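Nucleoporin nup120 (Schizosaccharomyces pombe, PDB 4GQ2) serves as a structural constituent of the nuclear pore complex, whose nucleoporins can also dock transiently associated nuclear transport factors. Local coordinates at residues A[664-669]-A[779-784]. Sequence-based numbering, arbitrary orientation.
Sequences NHSAQS and YSECFS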
loop_
_atom_site.group_PDB
_atom_site.type_symbol
_atom_site.label_atom_id
_atom_site.label_comp_id
_atom_site.label_asym_id
_atom_site.label_seq_id
_atom_site.Cartn_x
_atom_site.Cartn_y
_atom_site.Cartn_z
ATOM N N ASN A 664 -12.813 11.778 21.122
ATOM C CA ASN A 664 -13.581 12.778 20.411
ATOM C C ASN A 664 -13.057 12.945 18.991
ATOM O O ASN A 664 -11.863 13.178 18.784
ATOM C CB ASN A 664 -13.543 14.100 21.172
ATOM C CG ASN A 664 -13.847 13.931 22.654
ATOM O OD1 ASN A 664 -12.939 13.899 23.484
ATOM N ND2 ASN A 664 -15.127 13.809 22.991
ATOM N N HIS A 665 -13.951 12.786 18.018
ATOM C CA HIS A 665 -13.637 13.080 16.625
ATOM C C HIS A 665 -13.341 14.538 16.490
ATOM O O HIS A 665 -14.012 15.372 17.105
ATOM C CB HIS A 665 -14.793 12.696 15.723
ATOM C CG HIS A 665 -14.539 12.979 14.265
ATOM N ND1 HIS A 665 -13.711 12.226 13.516
ATOM C CD2 HIS A 665 -15.032 13.977 13.427
ATOM C CE1 HIS A 665 -13.676 12.714 12.261
ATOM N NE2 HIS A 665 -14.486 13.784 12.208
ATOM N N SER A 666 -12.337 14.867 15.685
ATOM C CA SER A 666 -11.805 16.222 15.681
ATOM C C SER A 666 -12.127 17.061 14.463
ATOM O O SER A 666 -12.418 16.546 13.381
ATOM C CB SER A 666 -10.293 16.208 15.888
ATOM O OG SER A 666 -9.746 17.494 15.634
ATOM N N ALA A 667 -12.066 18.372 14.687
ATOM C CA ALA A 667 -12.053 19.388 13.650
ATOM C C ALA A 667 -10.912 20.366 13.965
ATOM O O ALA A 667 -10.824 20.886 15.079
ATOM C CB ALA A 667 -13.391 20.111 13.599
ATOM N N GLN A 668 -10.029 20.611 12.998
ATOM C CA GLN A 668 -10.143 20.023 11.669
ATOM C C GLN A 668 -8.928 19.187 11.261
ATOM O O GLN A 668 -8.844 18.012 11.608
ATOM C CB GLN A 668 -10.448 21.099 10.617
ATOM C CG GLN A 668 -11.909 21.513 10.549
ATOM C CD GLN A 668 -12.261 22.218 9.254
ATOM O OE1 GLN A 668 -11.660 23.232 8.898
ATOM N NE2 GLN A 668 -13.251 21.687 8.544
ATOM N N SER A 669 -7.992 19.808 10.542
ATOM C CA SER A 669 -6.984 19.087 9.770
ATOM C C SER A 669 -5.848 18.491 10.597
ATOM O O SER A 669 -5.235 19.188 11.400
ATOM C CB SER A 669 -6.410 19.982 8.667
ATOM O OG SER A 669 -5.619 19.230 7.757
ATOM N N TYR A 779 -9.497 11.102 12.308
ATOM C CA TYR A 779 -8.674 11.993 13.115
ATOM C C TYR A 779 -9.397 12.376 14.400
ATOM O O TYR A 779 -10.565 12.765 14.378
ATOM C CB TYR A 779 -8.273 13.242 12.323
ATOM C CG TYR A 779 -7.439 14.215 13.127
ATOM C CD1 TYR A 779 -6.230 13.818 13.692
ATOM C CD2 TYR A 779 -7.860 15.530 13.330
ATOM C CE1 TYR A 779 -5.462 14.698 14.428
ATOM C CE2 TYR A 779 -7.096 16.421 14.069
ATOM C CZ TYR A 779 -5.899 15.996 14.616
ATOM O OH TYR A 779 -5.122 16.854 15.354
ATOM N N SER A 780 -8.702 12.243 15.522
ATOM C CA SER A 780 -9.347 12.386 16.816
ATOM C C SER A 780 -8.450 12.984 17.886
ATOM O O SER A 780 -7.219 12.885 17.827
ATOM C CB SER A 780 -9.887 11.032 17.289
ATOM O OG SER A 780 -10.946 10.596 16.452
ATOM N N GLU A 781 -9.089 13.604 18.871
ATOM C CA GLU A 781 -8.379 14.189 19.994
ATOM C C GLU A 781 -9.028 13.793 21.299
ATOM O O GLU A 781 -10.211 13.442 21.326
ATOM C CB GLU A 781 -8.347 15.706 19.865
ATOM C CG GLU A 781 -7.267 16.206 18.931
ATOM C CD GLU A 781 -7.294 17.708 18.783
ATOM O OE1 GLU A 781 -6.339 18.361 19.256
ATOM O OE2 GLU A 781 -8.276 18.229 18.207
ATOM N N CYS A 782 -8.236 13.822 22.369
ATOM C CA CYS A 782 -8.744 13.659 23.726
ATOM C C CYS A 782 -9.019 15.052 24.269
ATOM O O CYS A 782 -8.084 15.794 24.576
ATOM C CB CYS A 782 -7.724 12.927 24.600
ATOM S SG CYS A 782 -8.310 12.538 26.269
ATOM N N PHE A 783 -10.295 15.415 24.365
ATOM C CA PHE A 783 -10.667 16.787 24.730
ATOM C C PHE A 783 -10.397 17.142 26.197
ATOM O O PHE A 783 -9.902 18.231 26.491
ATOM C CB PHE A 783 -12.123 17.109 24.342
ATOM C CG PHE A 783 -12.333 17.346 22.861
ATOM C CD1 PHE A 783 -11.261 17.632 22.012
ATOM C CD2 PHE A 783 -13.617 17.320 22.322
ATOM C CE1 PHE A 783 -11.463 17.852 20.656
ATOM C CE2 PHE A 783 -13.826 17.544 20.965
ATOM C CZ PHE A 783 -12.747 17.808 20.131
ATOM N N SER A 784 -10.701 16.218 27.106
ATOM C CA SER A 784 -10.536 16.473 28.541
ATOM C C SER A 784 -9.075 16.476 28.998
ATOM O O SER A 784 -8.702 17.247 29.887
ATOM C CB SER A 784 -11.352 15.474 29.374
ATOM O OG SER A 784 -10.988 14.138 29.084
#
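Asn664 O takes one bond, the shortest between the two segments: Glu781 N donates to Asn664 O at 2.8 Å with an N-H...O angle of 161°, nearly along the C=O axis. Two residues on, Ser666 N bonds to Tyr779 O at 3.0 Å, its donor lying above the carbonyl plane. Together the two bonds hold a very short antiparallel pairing, in which Asn664 and Glu781 form a hydrogen-bonded pair and His665 and Ser780 a non-hydrogen-bonded one.

At one end the Asn664 side chain carries the contact. With CG beside its own backbone N (chi1 -48°), the amide lies flat on the Phe783 ring, the planes 5° apart. Asn664 CB sits over the same face, 3.6 Å from the Phe783 ring centroid, as a CH-pi contact. Asn664 OD1 meanwhile accepts from Phe783 N at 3.2 Å, so the N-H and the ring of Phe783 together probably hold the amide's rotation. An alanine here, in place of Asn664, would lose the OD1 bond and the amide stack though not CB, and would probably leave the Phe783 ring and backbone N-H less firmly held.

At the other end Ser666 OG, anti to its backbone N, donates to Glu781 OE2 at 3.1 Å, meeting the extended glutamate from above its carboxylate plane. Ser666 OG also lies 3.3 Å from Tyr779 CE2, while Gln668 O approaches Tyr779 CD2 at 3.2 Å, just after the cis peptide bond that precedes Gln668.

This two-stranded sheet joins the loop between helices 646-658 and 672-703 to the link between helices 770-777 and 790-803. Tyr779 and Glu781 pack on Pro790 of the latter helix, and Tyr779 OH bonds Ser93 OG, tying this helical part to the propeller domain.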